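Local coordinates for 70 kDa peptidylprolyl isomerase, putative (Plasmodium falciparum, PDB 2FBN), which probably catalyses peptidyl-prolyl isomerisation as an FK506-binding protein, and carries a C-terminal tetratricopeptide repeat domain that interacts with the C-terminal pentapeptide of Hsp90, at residues Y29-K34 with E72-Q77; E44-F49 with N91-T96; K102-A107 with G129-Y134; D118-K123 with L145-S150; A124-G129 with L156-S161. All coordinates share one frame; numbering follows the deposited sequence.

Contact 1 of 5, residues Y29-K34 with E72-Q77; sequences YTDEEK and EEWDDQ
D31 and W74 both hold CG beside the backbone N (chi1 -64° and -81°), and these turns lay the D31 carboxylate across one face of the indole. The two planes are 27° apart. D31 OD2 stands above the rim of the ring, 3.5 Å from W74 NE1, while D31 CB approaches W74 CZ2 at 3.7 Å. The indole N-H does not bond to the carboxylate directly. It gives its proton to a water in the ring plane, 2.9 Å from W74 NE1, and that water donates to D31 OD1 at 2.8 Å. The extended chain of K34 brings its NZ within 2.9 Å of the same water, which therefore collects two N-H donors and hands a proton to the acid. On the way, K34 CD passes the ring edge 4.1 Å from W74 CZ2. A second water donates to both E32 OE2 and D76 OD2, which are 4.6 Å apart; it probably eases the meeting of two like charges. L79 and L80 of helix 77-100 also touch W74. The contact thus ties together two helix starts: D76 is the N-cap of helix 77-100, and at helix 31-50 the backbone N-H groups of T30 and E33 are each bound by the other's side chain, the reciprocal pairing of a capping box.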
# COMPACT_ATOMS: atom_id res chain seq x y z
N TYR A 29 8.56 18.06 11.31
CA TYR A 29 9.55 17.07 11.75
C TYR A 29 10.86 17.11 10.96
O TYR A 29 10.84 17.13 9.71
CB TYR A 29 8.97 15.66 11.62
CG TYR A 29 7.81 15.36 12.54
CD1 TYR A 29 8.01 14.66 13.72
CD2 TYR A 29 6.52 15.77 12.21
CE1 TYR A 29 6.94 14.38 14.57
CE2 TYR A 29 5.45 15.51 13.04
CZ TYR A 29 5.67 14.81 14.22
OH TYR A 29 4.60 14.54 15.04
N THR A 30 11.98 17.14 11.67
CA THR A 30 13.29 16.92 11.07
C THR A 30 13.42 15.43 10.76
O THR A 30 12.64 14.63 11.28
CB THR A 30 14.45 17.29 12.02
OG1 THR A 30 14.45 16.37 13.12
CG2 THR A 30 14.30 18.74 12.54
N ASP A 31 14.40 15.07 9.93
CA ASP A 31 14.61 13.65 9.62
C ASP A 31 14.90 12.82 10.86
O ASP A 31 14.41 11.69 11.01
CB ASP A 31 15.74 13.47 8.61
CG ASP A 31 15.43 14.09 7.26
OD1 ASP A 31 14.30 14.58 7.07
OD2 ASP A 31 16.33 14.09 6.39
N GLU A 32 15.72 13.37 11.75
CA GLU A 32 15.98 12.71 13.03
C GLU A 32 14.68 12.46 13.81
O GLU A 32 14.48 11.38 14.39
CB GLU A 32 16.97 13.54 13.84
CG GLU A 32 18.37 13.59 13.24
CD GLU A 32 18.55 14.61 12.10
OE1 GLU A 32 17.59 15.36 11.74
OE2 GLU A 32 19.68 14.67 11.55
N GLU A 33 13.79 13.46 13.81
CA GLU A 33 12.52 13.35 14.53
C GLU A 33 11.58 12.35 13.88
O GLU A 33 10.82 11.67 14.58
CB GLU A 33 11.83 14.71 14.65
CG GLU A 33 12.53 15.68 15.59
CD GLU A 33 11.87 17.05 15.59
OE1 GLU A 33 11.58 17.60 14.50
OE2 GLU A 33 11.67 17.60 16.70
N LYS A 34 11.62 12.27 12.55
CA LYS A 34 10.80 11.28 11.83
C LYS A 34 11.18 9.88 12.29
O LYS A 34 10.30 9.08 12.62
CB LYS A 34 10.94 11.42 10.32
CG LYS A 34 10.30 12.70 9.78
CD LYS A 34 10.44 12.78 8.28
CE LYS A 34 9.83 14.06 7.74
NZ LYS A 34 9.99 14.13 6.27
N GLU A 72 12.83 8.76 0.02
CA GLU A 72 13.63 7.91 -0.89
C GLU A 72 15.04 8.44 -1.08
O GLU A 72 15.97 7.67 -1.37
CB GLU A 72 12.98 7.77 -2.28
CG GLU A 72 11.66 7.02 -2.30
CD GLU A 72 10.45 7.95 -2.24
OE1 GLU A 72 10.61 9.15 -1.89
OE2 GLU A 72 9.33 7.47 -2.54
N GLU A 73 15.19 9.76 -0.92
CA GLU A 73 16.42 10.45 -1.25
C GLU A 73 17.26 10.80 -0.02
O GLU A 73 18.22 11.58 -0.10
CB GLU A 73 16.11 11.70 -2.06
CG GLU A 73 15.06 11.42 -3.13
CD GLU A 73 15.07 12.43 -4.23
OE1 GLU A 73 15.06 13.65 -3.93
OE2 GLU A 73 15.07 12.00 -5.40
N TRP A 74 16.90 10.21 1.12
CA TRP A 74 17.74 10.26 2.30
C TRP A 74 19.10 9.65 1.98
O TRP A 74 19.19 8.69 1.20
CB TRP A 74 17.10 9.47 3.43
CG TRP A 74 16.01 10.19 4.20
CD1 TRP A 74 15.30 11.28 3.81
CD2 TRP A 74 15.51 9.83 5.50
NE1 TRP A 74 14.39 11.63 4.78
CE2 TRP A 74 14.50 10.76 5.83
CE3 TRP A 74 15.82 8.80 6.40
CZ2 TRP A 74 13.79 10.69 7.04
CZ3 TRP A 74 15.12 8.74 7.61
CH2 TRP A 74 14.11 9.69 7.91
N ASP A 75 20.14 10.19 2.59
CA ASP A 75 21.50 9.68 2.38
C ASP A 75 22.36 9.69 3.65
O ASP A 75 23.56 9.44 3.60
CB ASP A 75 22.20 10.41 1.23
CG ASP A 75 22.28 11.91 1.44
OD1 ASP A 75 22.17 12.38 2.60
OD2 ASP A 75 22.47 12.62 0.43
N ASP A 76 21.74 10.02 4.79
CA ASP A 76 22.41 9.89 6.09
C ASP A 76 22.38 8.42 6.49
O ASP A 76 21.33 7.89 6.86
CB ASP A 76 21.74 10.78 7.16
CG ASP A 76 22.39 10.65 8.55
OD1 ASP A 76 22.92 9.57 8.88
OD2 ASP A 76 22.35 11.63 9.33
N GLN A 77 23.54 7.76 6.43
CA GLN A 77 23.58 6.31 6.66
C GLN A 77 22.99 5.89 8.01
O GLN A 77 22.35 4.84 8.10
CB GLN A 77 24.99 5.72 6.47
CG GLN A 77 24.96 4.20 6.27
CD GLN A 77 26.33 3.58 6.06
OE1 GLN A 77 27.15 3.51 6.98
NE2 GLN A 77 26.57 3.09 4.85
O HOH W 1 12.56 13.83 5.03
O HOH W 2 20.55 13.95 8.82

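Contact 2 of 5, residues E44-F49 with N91-T96; sequences EGNEFF and NLNLAT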
# COMPACT_ATOMS: atom_id res chain seq x y z
N GLU A 44 4.39 1.56 20.43
CA GLU A 44 2.97 1.61 20.80
C GLU A 44 2.16 0.51 20.11
O GLU A 44 1.25 -0.09 20.71
CB GLU A 44 2.36 2.96 20.43
CG GLU A 44 2.89 4.14 21.22
CD GLU A 44 2.23 5.43 20.80
OE1 GLU A 44 0.98 5.52 20.86
OE2 GLU A 44 2.96 6.36 20.40
N GLY A 45 2.47 0.29 18.83
CA GLY A 45 1.87 -0.81 18.07
C GLY A 45 2.15 -2.16 18.73
O GLY A 45 1.22 -2.97 18.90
N ASN A 46 3.42 -2.39 19.07
CA ASN A 46 3.84 -3.62 19.76
C ASN A 46 3.06 -3.84 21.07
O ASN A 46 2.67 -4.98 21.40
CB ASN A 46 5.35 -3.60 20.04
CG ASN A 46 6.18 -3.73 18.78
OD1 ASN A 46 5.67 -4.08 17.71
ND2 ASN A 46 7.46 -3.44 18.89
N GLU A 47 2.79 -2.76 21.79
CA GLU A 47 2.04 -2.83 23.05
C GLU A 47 0.59 -3.27 22.84
O GLU A 47 0.08 -4.13 23.56
CB GLU A 47 2.14 -1.52 23.83
CG GLU A 47 3.56 -1.30 24.42
CD GLU A 47 4.02 -2.46 25.33
OE1 GLU A 47 3.25 -2.86 26.24
OE2 GLU A 47 5.13 -2.98 25.11
N PHE A 48 -0.06 -2.70 21.82
CA PHE A 48 -1.39 -3.15 21.44
C PHE A 48 -1.38 -4.60 20.97
O PHE A 48 -2.30 -5.36 21.27
CB PHE A 48 -1.96 -2.28 20.31
CG PHE A 48 -2.49 -0.94 20.77
CD1 PHE A 48 -3.46 -0.86 21.77
CD2 PHE A 48 -2.05 0.24 20.17
CE1 PHE A 48 -3.96 0.37 22.19
CE2 PHE A 48 -2.55 1.48 20.58
CZ PHE A 48 -3.51 1.54 21.60
N PHE A 49 -0.35 -4.97 20.22
CA PHE A 49 -0.28 -6.31 19.63
C PHE A 49 -0.29 -7.37 20.74
O PHE A 49 -1.05 -8.33 20.67
CB PHE A 49 0.96 -6.45 18.75
CG PHE A 49 1.07 -7.80 18.09
CD1 PHE A 49 0.44 -8.05 16.88
CD2 PHE A 49 1.79 -8.81 18.71
CE1 PHE A 49 0.54 -9.32 16.27
CE2 PHE A 49 1.90 -10.07 18.11
CZ PHE A 49 1.27 -10.32 16.90
N ASN A 91 6.41 -3.59 8.86
CA ASN A 91 5.79 -4.40 7.81
C ASN A 91 5.62 -5.87 8.21
O ASN A 91 4.60 -6.49 7.86
CB ASN A 91 6.52 -4.25 6.49
CG ASN A 91 6.18 -2.94 5.82
OD1 ASN A 91 5.03 -2.71 5.39
ND2 ASN A 91 7.17 -2.07 5.72
N LEU A 92 6.60 -6.43 8.91
CA LEU A 92 6.46 -7.79 9.42
C LEU A 92 5.28 -7.90 10.38
O LEU A 92 4.43 -8.80 10.25
CB LEU A 92 7.74 -8.24 10.13
CG LEU A 92 8.90 -8.77 9.31
CD1 LEU A 92 10.10 -8.92 10.23
CD2 LEU A 92 8.52 -10.12 8.69
N ASN A 93 5.23 -6.98 11.34
CA ASN A 93 4.15 -6.98 12.34
C ASN A 93 2.80 -6.77 11.66
O ASN A 93 1.81 -7.40 12.02
CB ASN A 93 4.39 -5.95 13.45
CG ASN A 93 5.67 -6.22 14.23
OD1 ASN A 93 6.23 -7.32 14.16
ND2 ASN A 93 6.15 -5.21 14.95
N LEU A 94 2.74 -5.88 10.66
CA LEU A 94 1.49 -5.71 9.94
C LEU A 94 1.08 -7.01 9.24
O LEU A 94 -0.10 -7.38 9.23
CB LEU A 94 1.61 -4.56 8.94
CG LEU A 94 1.47 -3.15 9.53
CD1 LEU A 94 1.93 -2.15 8.50
CD2 LEU A 94 0.01 -2.86 9.98
N ALA A 95 2.05 -7.71 8.66
CA ALA A 95 1.72 -8.98 7.99
C ALA A 95 1.09 -9.95 9.00
O ALA A 95 0.05 -10.55 8.72
CB ALA A 95 2.93 -9.57 7.33
N THR A 96 1.71 -10.07 10.17
CA THR A 96 1.12 -10.86 11.27
C THR A 96 -0.31 -10.41 11.61
O THR A 96 -1.23 -11.24 11.68
CB THR A 96 2.00 -10.82 12.53
OG1 THR A 96 3.35 -11.20 12.18
CG2 THR A 96 1.46 -11.77 13.60
O HOH W 3 9.18 -4.81 16.62
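The F49 ring meets T96 at its edge: T96 CG2 lies near the ring plane, 3.6 Å from F49 CZ. With CG anti to the backbone N (chi1 -179°), F49 reaches across from helix 31-50 to this methyl on helix 77-100. One turn earlier on each helix, the amides of N46 and N93 meet with their planes 68° apart. N46 OD1 and N93 ND2 are 3.0 Å apart, but the angle is too poor for a hydrogen bond; N46 OD1 is instead bonded to Y61 OH. One water accepts a hydrogen bond from N46 ND2 at 3.2 Å and a weak one from N93 ND2 at 3.5 Å, a loose bridge between the two amides. T96 OG1 is hydrogen-bonded to K127 NZ of helix 122-135. Two asparagine N-H groups converging on one water resemble the asparagines that hold the terminal carboxylate of the peptide in Hsp90-binding tetratricopeptide repeat domains, so N46 and N93 are probably their counterparts here.

Contact 3 of 5, residues K102-A107 with G129-Y134; sequences KDYPKA and GVANMY
The contact of Y104 with Y134 is chiefly a CH-pi one. CB of Y134 sits over one face of the Y104 ring, 3.5 Å from the ring centroid and 17° off its normal. The rings themselves are nearly parallel, with planes at 24°, but so far slid apart (centroids 5.4 Å) that they barely overlap. On the opposite face of Y104, K102 CA lies near the rim, so the phenol is sandwiched between the backbone just before its own helix and the neighbouring helix. Aliphatic contacts continue inward: A107 CB meets A131 CB at 3.7 Å, and Y104 CD1 lies 4.2 Å from A131 CB. With only a methyl on A131, the two backbones approach, Y104 CA to A131 CA 4.9 Å. No hydrogen bond crosses between the segments; those of 102-107 shape the start of its helix. K102 closes the preceding helix in a Schellman motif, and D103 is the N-cap of the next; its OD1 accepts a weak bond from K106 N, while D103 OD2 holds K106 NZ in a salt bridge of 2.7 Å. In the helical array, N99 of helix 77-100 touches Y104, A107 and A131, and helix 156-173 sends L164 against M133 and Y134. N132 ND2 bonds N144 OD1 of helix 138-151 in the same chain, and N132 OD1 bonds H70 NE2 of the second subunit.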
# COMPACT_ATOMS: atom_id res chain seq x y z
N LYS A 102 -7.32 -12.29 9.09
CA LYS A 102 -7.66 -12.96 7.83
C LYS A 102 -7.85 -12.02 6.65
O LYS A 102 -8.69 -12.26 5.77
CB LYS A 102 -8.89 -13.87 8.01
CG LYS A 102 -8.79 -14.80 9.20
CD LYS A 102 -9.90 -15.83 9.14
CE LYS A 102 -10.15 -16.36 10.52
NZ LYS A 102 -11.08 -15.42 11.22
N ASP A 103 -7.09 -10.93 6.64
CA ASP A 103 -7.10 -10.02 5.49
C ASP A 103 -5.85 -10.32 4.66
O ASP A 103 -4.79 -9.68 4.79
CB ASP A 103 -7.20 -8.55 5.92
CG ASP A 103 -7.38 -7.62 4.75
OD1 ASP A 103 -6.90 -7.95 3.66
OD2 ASP A 103 -8.01 -6.54 4.93
N TYR A 104 -5.96 -11.34 3.83
CA TYR A 104 -4.77 -11.90 3.22
C TYR A 104 -4.10 -10.99 2.17
O TYR A 104 -2.88 -10.92 2.13
CB TYR A 104 -5.05 -13.33 2.71
CG TYR A 104 -5.45 -14.23 3.87
CD1 TYR A 104 -4.59 -14.41 4.98
CD2 TYR A 104 -6.71 -14.83 3.90
CE1 TYR A 104 -4.98 -15.22 6.07
CE2 TYR A 104 -7.10 -15.62 4.98
CZ TYR A 104 -6.24 -15.82 6.05
OH TYR A 104 -6.65 -16.61 7.11
N PRO A 105 -4.88 -10.26 1.36
CA PRO A 105 -4.21 -9.32 0.43
C PRO A 105 -3.31 -8.30 1.13
O PRO A 105 -2.22 -7.99 0.66
CB PRO A 105 -5.40 -8.60 -0.23
CG PRO A 105 -6.46 -9.66 -0.26
CD PRO A 105 -6.34 -10.26 1.15
N LYS A 106 -3.77 -7.77 2.26
CA LYS A 106 -2.95 -6.81 3.01
C LYS A 106 -1.72 -7.48 3.61
O LYS A 106 -0.64 -6.92 3.62
CB LYS A 106 -3.82 -6.12 4.06
CG LYS A 106 -4.94 -5.31 3.43
CD LYS A 106 -5.64 -4.41 4.42
CE LYS A 106 -6.73 -3.59 3.73
NZ LYS A 106 -7.83 -4.47 3.22
N ALA A 107 -1.86 -8.71 4.10
CA ALA A 107 -0.69 -9.45 4.59
C ALA A 107 0.31 -9.72 3.46
O ALA A 107 1.51 -9.57 3.64
CB ALA A 107 -1.12 -10.78 5.27
N GLY A 129 3.96 -16.73 2.64
CA GLY A 129 3.45 -18.05 2.31
C GLY A 129 2.08 -18.33 2.91
O GLY A 129 1.17 -18.80 2.23
N VAL A 130 1.93 -18.04 4.20
CA VAL A 130 0.63 -18.24 4.86
C VAL A 130 -0.49 -17.45 4.17
O VAL A 130 -1.53 -17.98 3.85
CB VAL A 130 0.71 -17.86 6.35
CG1 VAL A 130 -0.68 -17.82 6.99
CG2 VAL A 130 1.64 -18.85 7.08
N ALA A 131 -0.22 -16.18 3.89
CA ALA A 131 -1.24 -15.30 3.33
C ALA A 131 -1.60 -15.73 1.89
O ALA A 131 -2.79 -15.78 1.53
CB ALA A 131 -0.75 -13.88 3.36
N ASN A 132 -0.58 -16.04 1.11
CA ASN A 132 -0.78 -16.61 -0.24
C ASN A 132 -1.63 -17.87 -0.18
O ASN A 132 -2.59 -18.04 -0.94
CB ASN A 132 0.56 -16.90 -0.91
CG ASN A 132 1.15 -15.68 -1.63
OD1 ASN A 132 0.41 -14.79 -2.07
ND2 ASN A 132 2.48 -15.64 -1.76
N MET A 133 -1.28 -18.75 0.75
CA MET A 133 -1.97 -20.04 0.86
C MET A 133 -3.46 -19.85 1.13
O MET A 133 -4.31 -20.41 0.41
CB MET A 133 -1.34 -20.88 1.96
CG MET A 133 -2.13 -22.12 2.30
SD MET A 133 -1.25 -23.09 3.53
CE MET A 133 -1.30 -22.01 4.95
N TYR A 134 -3.79 -19.07 2.16
CA TYR A 134 -5.18 -18.90 2.55
C TYR A 134 -5.97 -18.10 1.53
O TYR A 134 -7.19 -18.29 1.43
CB TYR A 134 -5.29 -18.27 3.93
CG TYR A 134 -4.98 -19.26 5.04
CD1 TYR A 134 -5.75 -20.42 5.20
CD2 TYR A 134 -3.92 -19.03 5.92
CE1 TYR A 134 -5.48 -21.33 6.22
CE2 TYR A 134 -3.65 -19.94 6.95
CZ TYR A 134 -4.43 -21.08 7.09
OH TYR A 134 -4.16 -21.97 8.10

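Contact 4 of 5, residues D118-K123 with L145-S150; sequences DKNNVK and LYKAAS
N120 and K147, together with V122 and A148, join the turn entering helix 122-135 to helix 138-151, the next helix of this tetratricopeptide repeat array. Along 145-150, L145 comes first, buried on Y126 and, on helix 156-173, C165. K147 makes the polar bond of the contact. With CG anti to the backbone N (chi1 -173°) and the chain extended beyond, it spans the gap, and K147 NZ donates to N120 OD1 at 2.8 Å. The donor arrives well to the side of the carbonyl, at a C=O...N angle of 112° and tilted 35° out of its plane, and K147 CE rests 3.1 Å from the same N120 OD1. N120 is placed for this by a type II beta turn from D118 to N121, in which it takes the left-handed conformation. The turn is braced by N121 ND2 bonded to D118 OD2 at 2.9 Å, while N121 OD1 caps A124 N. A148 brings the backbones closest, its CA 5.6 Å from that of V122, and V122 CG1 lies 4.2 Å from A148 O; I158 of helix 156-173 touches the side chains of V122 and A148. At S150 the hydroxyl folds back on its own helix: S150 OG and S150 N both donate to Y146 O, from opposite faces of its carbonyl plane, the OG bond measuring 2.9 Å.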
# COMPACT_ATOMS: atom_id res chain seq x y z
N ASP A 118 14.67 -6.69 2.54
CA ASP A 118 15.50 -7.69 3.19
C ASP A 118 15.17 -9.03 2.55
O ASP A 118 14.29 -9.78 3.03
CB ASP A 118 15.24 -7.69 4.71
CG ASP A 118 16.10 -8.70 5.47
OD1 ASP A 118 17.16 -9.13 4.95
OD2 ASP A 118 15.70 -9.07 6.60
N LYS A 119 15.84 -9.31 1.43
CA LYS A 119 15.57 -10.50 0.63
C LYS A 119 15.75 -11.77 1.44
O LYS A 119 16.71 -11.91 2.18
CB LYS A 119 16.47 -10.55 -0.62
CG LYS A 119 16.25 -11.81 -1.47
CD LYS A 119 16.42 -11.56 -2.95
CE LYS A 119 15.53 -12.52 -3.76
NZ LYS A 119 15.30 -12.02 -5.15
N ASN A 120 14.79 -12.68 1.31
CA ASN A 120 14.84 -13.96 2.03
C ASN A 120 14.74 -13.84 3.55
O ASN A 120 15.13 -14.77 4.27
CB ASN A 120 16.09 -14.77 1.62
CG ASN A 120 16.11 -15.12 0.14
OD1 ASN A 120 15.10 -14.98 -0.57
ND2 ASN A 120 17.27 -15.56 -0.35
N ASN A 121 14.23 -12.70 4.05
CA ASN A 121 13.83 -12.60 5.45
C ASN A 121 12.90 -13.78 5.71
O ASN A 121 11.84 -13.88 5.09
CB ASN A 121 13.10 -11.26 5.70
CG ASN A 121 12.68 -11.08 7.15
OD1 ASN A 121 11.79 -11.77 7.65
ND2 ASN A 121 13.32 -10.14 7.84
N VAL A 122 13.31 -14.70 6.59
CA VAL A 122 12.55 -15.95 6.76
C VAL A 122 11.15 -15.74 7.32
O VAL A 122 10.18 -16.43 6.94
CB VAL A 122 13.32 -16.98 7.65
CG1 VAL A 122 12.45 -18.24 7.93
CG2 VAL A 122 14.61 -17.38 6.96
N LYS A 123 11.03 -14.82 8.27
CA LYS A 123 9.75 -14.55 8.88
C LYS A 123 8.80 -14.00 7.81
O LYS A 123 7.63 -14.38 7.76
CB LYS A 123 9.91 -13.57 10.04
CG LYS A 123 10.58 -14.19 11.29
CD LYS A 123 10.77 -13.16 12.41
CE LYS A 123 12.18 -12.55 12.45
NZ LYS A 123 12.35 -11.55 13.56
N LEU A 145 6.99 -21.21 1.04
CA LEU A 145 7.09 -22.07 2.23
C LEU A 145 8.20 -23.10 2.07
O LEU A 145 8.93 -23.38 3.04
CB LEU A 145 5.73 -22.72 2.56
CG LEU A 145 4.68 -21.72 3.04
CD1 LEU A 145 3.28 -22.38 3.07
CD2 LEU A 145 5.08 -21.09 4.41
N TYR A 146 8.35 -23.63 0.86
CA TYR A 146 9.47 -24.54 0.58
C TYR A 146 10.79 -23.81 0.80
O TYR A 146 11.70 -24.35 1.42
CB TYR A 146 9.38 -25.11 -0.85
CG TYR A 146 10.46 -26.13 -1.16
CD1 TYR A 146 10.28 -27.49 -0.87
CD2 TYR A 146 11.67 -25.74 -1.74
CE1 TYR A 146 11.27 -28.43 -1.15
CE2 TYR A 146 12.67 -26.68 -2.01
CZ TYR A 146 12.46 -28.02 -1.72
OH TYR A 146 13.44 -28.96 -1.99
N LYS A 147 10.87 -22.56 0.35
CA LYS A 147 12.07 -21.75 0.59
C LYS A 147 12.30 -21.50 2.08
O LYS A 147 13.41 -21.67 2.61
CB LYS A 147 11.99 -20.41 -0.16
CG LYS A 147 13.28 -19.62 -0.07
CD LYS A 147 13.33 -18.52 -1.13
CE LYS A 147 14.74 -17.99 -1.29
NZ LYS A 147 14.84 -17.04 -2.45
N ALA A 148 11.24 -21.10 2.78
CA ALA A 148 11.34 -20.82 4.21
C ALA A 148 11.79 -22.06 4.98
O ALA A 148 12.63 -21.95 5.88
CB ALA A 148 10.00 -20.32 4.75
N ALA A 149 11.21 -23.21 4.65
CA ALA A 149 11.55 -24.48 5.32
C ALA A 149 13.00 -24.87 5.02
O ALA A 149 13.71 -25.40 5.87
CB ALA A 149 10.59 -25.58 4.91
N SER A 150 13.42 -24.60 3.79
CA SER A 150 14.81 -24.85 3.40
C SER A 150 15.81 -24.03 4.21
O SER A 150 16.88 -24.53 4.54
CB SER A 150 14.99 -24.61 1.90
OG SER A 150 14.26 -25.58 1.17

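Contact 5 of 5, residues A124-G129 with L156-S161; sequences ALYKLG and LDIRNS
Y126 reaches from helix 122-135 over the first turns of helix 156-173, its CG anti to the backbone N (chi1 170°) and its ring slanted against I158. Y126 CD1 touches I158 CG1 at 3.7 Å, while further out Y126 CE1 comes 3.5 Å from the carbonyl oxygen of D157. S161 stands at the ring edge, near its plane, with OG 3.2 Å from Y126 OH. The two helices run in nearly the same direction, at 29° with their local axes 10.7 Å apart, among the stacked helices of a tetratricopeptide repeat array; helix 138-151 lies between them in sequence, and its L145 and A148 touch Y126 and I158 respectively. At the polar end of the phenol, a water lies 2.9 Å from Y126 OH and donates to D157 O, also at 2.9 Å. Beside this bridge, D157 CB is 4.1 Å from Y126 OH.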
# COMPACT_ATOMS: atom_id res chain seq x y z
N ALA A 124 9.32 -13.13 6.96
CA ALA A 124 8.49 -12.54 5.88
C ALA A 124 8.09 -13.60 4.84
O ALA A 124 6.96 -13.61 4.35
CB ALA A 124 9.19 -11.38 5.22
N LEU A 125 9.04 -14.46 4.47
CA LEU A 125 8.73 -15.53 3.51
C LEU A 125 7.60 -16.40 4.08
O LEU A 125 6.65 -16.76 3.38
CB LEU A 125 9.97 -16.38 3.24
CG LEU A 125 10.93 -15.92 2.14
CD1 LEU A 125 12.22 -16.70 2.23
CD2 LEU A 125 10.30 -16.05 0.73
N TYR A 126 7.71 -16.70 5.38
CA TYR A 126 6.69 -17.52 6.05
C TYR A 126 5.33 -16.82 6.04
O TYR A 126 4.30 -17.40 5.64
CB TYR A 126 7.13 -17.84 7.49
CG TYR A 126 6.02 -18.48 8.28
CD1 TYR A 126 5.57 -19.76 7.97
CD2 TYR A 126 5.41 -17.80 9.32
CE1 TYR A 126 4.53 -20.35 8.69
CE2 TYR A 126 4.37 -18.39 10.03
CZ TYR A 126 3.94 -19.66 9.71
OH TYR A 126 2.91 -20.23 10.43
N LYS A 127 5.30 -15.56 6.46
CA LYS A 127 4.04 -14.82 6.53
C LYS A 127 3.43 -14.62 5.13
O LYS A 127 2.22 -14.72 4.95
CB LYS A 127 4.24 -13.49 7.25
CG LYS A 127 4.67 -13.70 8.70
CD LYS A 127 5.15 -12.39 9.34
CE LYS A 127 5.78 -12.63 10.73
NZ LYS A 127 4.90 -13.42 11.64
N LEU A 128 4.29 -14.35 4.15
CA LEU A 128 3.85 -14.29 2.75
C LEU A 128 3.28 -15.64 2.29
O LEU A 128 2.23 -15.70 1.63
CB LEU A 128 5.01 -13.87 1.84
CG LEU A 128 4.71 -13.86 0.34
CD1 LEU A 128 3.54 -12.94 -0.01
CD2 LEU A 128 5.98 -13.42 -0.36
N GLY A 129 3.96 -16.73 2.64
CA GLY A 129 3.45 -18.05 2.31
C GLY A 129 2.08 -18.33 2.91
O GLY A 129 1.17 -18.80 2.23
N LEU A 156 8.90 -25.70 13.15
CA LEU A 156 7.66 -26.47 13.06
C LEU A 156 6.52 -25.65 12.51
O LEU A 156 5.67 -26.18 11.80
CB LEU A 156 7.29 -27.06 14.42
CG LEU A 156 8.34 -28.03 14.98
CD1 LEU A 156 7.92 -28.52 16.38
CD2 LEU A 156 8.56 -29.20 14.03
N ASP A 157 6.49 -24.36 12.85
CA ASP A 157 5.46 -23.46 12.32
C ASP A 157 5.53 -23.45 10.79
O ASP A 157 4.51 -23.58 10.11
CB ASP A 157 5.61 -22.05 12.90
CG ASP A 157 5.38 -22.01 14.42
OD1 ASP A 157 4.70 -22.93 14.96
OD2 ASP A 157 5.85 -21.04 15.07
N ILE A 158 6.74 -23.32 10.25
CA ILE A 158 6.91 -23.34 8.79
C ILE A 158 6.52 -24.71 8.22
O ILE A 158 5.75 -24.81 7.26
CB ILE A 158 8.36 -22.97 8.38
CG1 ILE A 158 8.70 -21.54 8.84
CG2 ILE A 158 8.49 -23.10 6.85
CD1 ILE A 158 10.19 -21.21 8.78
N ARG A 159 7.01 -25.77 8.85
CA ARG A 159 6.70 -27.11 8.39
C ARG A 159 5.19 -27.39 8.31
O ARG A 159 4.67 -27.90 7.31
CB ARG A 159 7.39 -28.14 9.30
CG ARG A 159 7.29 -29.52 8.76
CD ARG A 159 7.92 -30.54 9.72
NE ARG A 159 9.34 -30.27 9.89
CZ ARG A 159 10.11 -30.89 10.79
NH1 ARG A 159 9.58 -31.80 11.59
NH2 ARG A 159 11.40 -30.60 10.88
N ASN A 160 4.48 -27.07 9.39
CA ASN A 160 3.03 -27.32 9.39
C ASN A 160 2.30 -26.55 8.29
O ASN A 160 1.37 -27.09 7.68
CB ASN A 160 2.43 -27.03 10.76
CG ASN A 160 2.96 -27.98 11.83
OD1 ASN A 160 3.38 -29.10 11.51
ND2 ASN A 160 3.01 -27.51 13.07
N SER A 161 2.71 -25.30 8.07
CA SER A 161 2.09 -24.49 7.02
C SER A 161 2.40 -25.05 5.63
O SER A 161 1.51 -25.13 4.78
CB SER A 161 2.53 -23.04 7.15
OG SER A 161 2.00 -22.47 8.34
O HOH W 4 2.12 -22.76 11.59

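How the contacts relate
Contact 2 is a surface contact, whereas the other four are partly buried. Contact 1 lies at the far end of the domain, its centre about 22 Å from the centre of the chain and touching none of the others, although it shares helix 31-50 with contact 2. Contacts 1, 2 and 5 all use bridging waters, weakly in contact 2. Contacts 3, 4 and 5 all hold helix 122-135, at its end, start and middle, against helices 104-117, 138-151 and 156-173 in turn. Contact 3 is aromatic and apolar across its helices, while contact 4 pairs one lysine-amide hydrogen bond with apolar V122 and A148. G129 is shared by contacts 3 and 5, and L92 of contact 2 packs on N121 of contact 4.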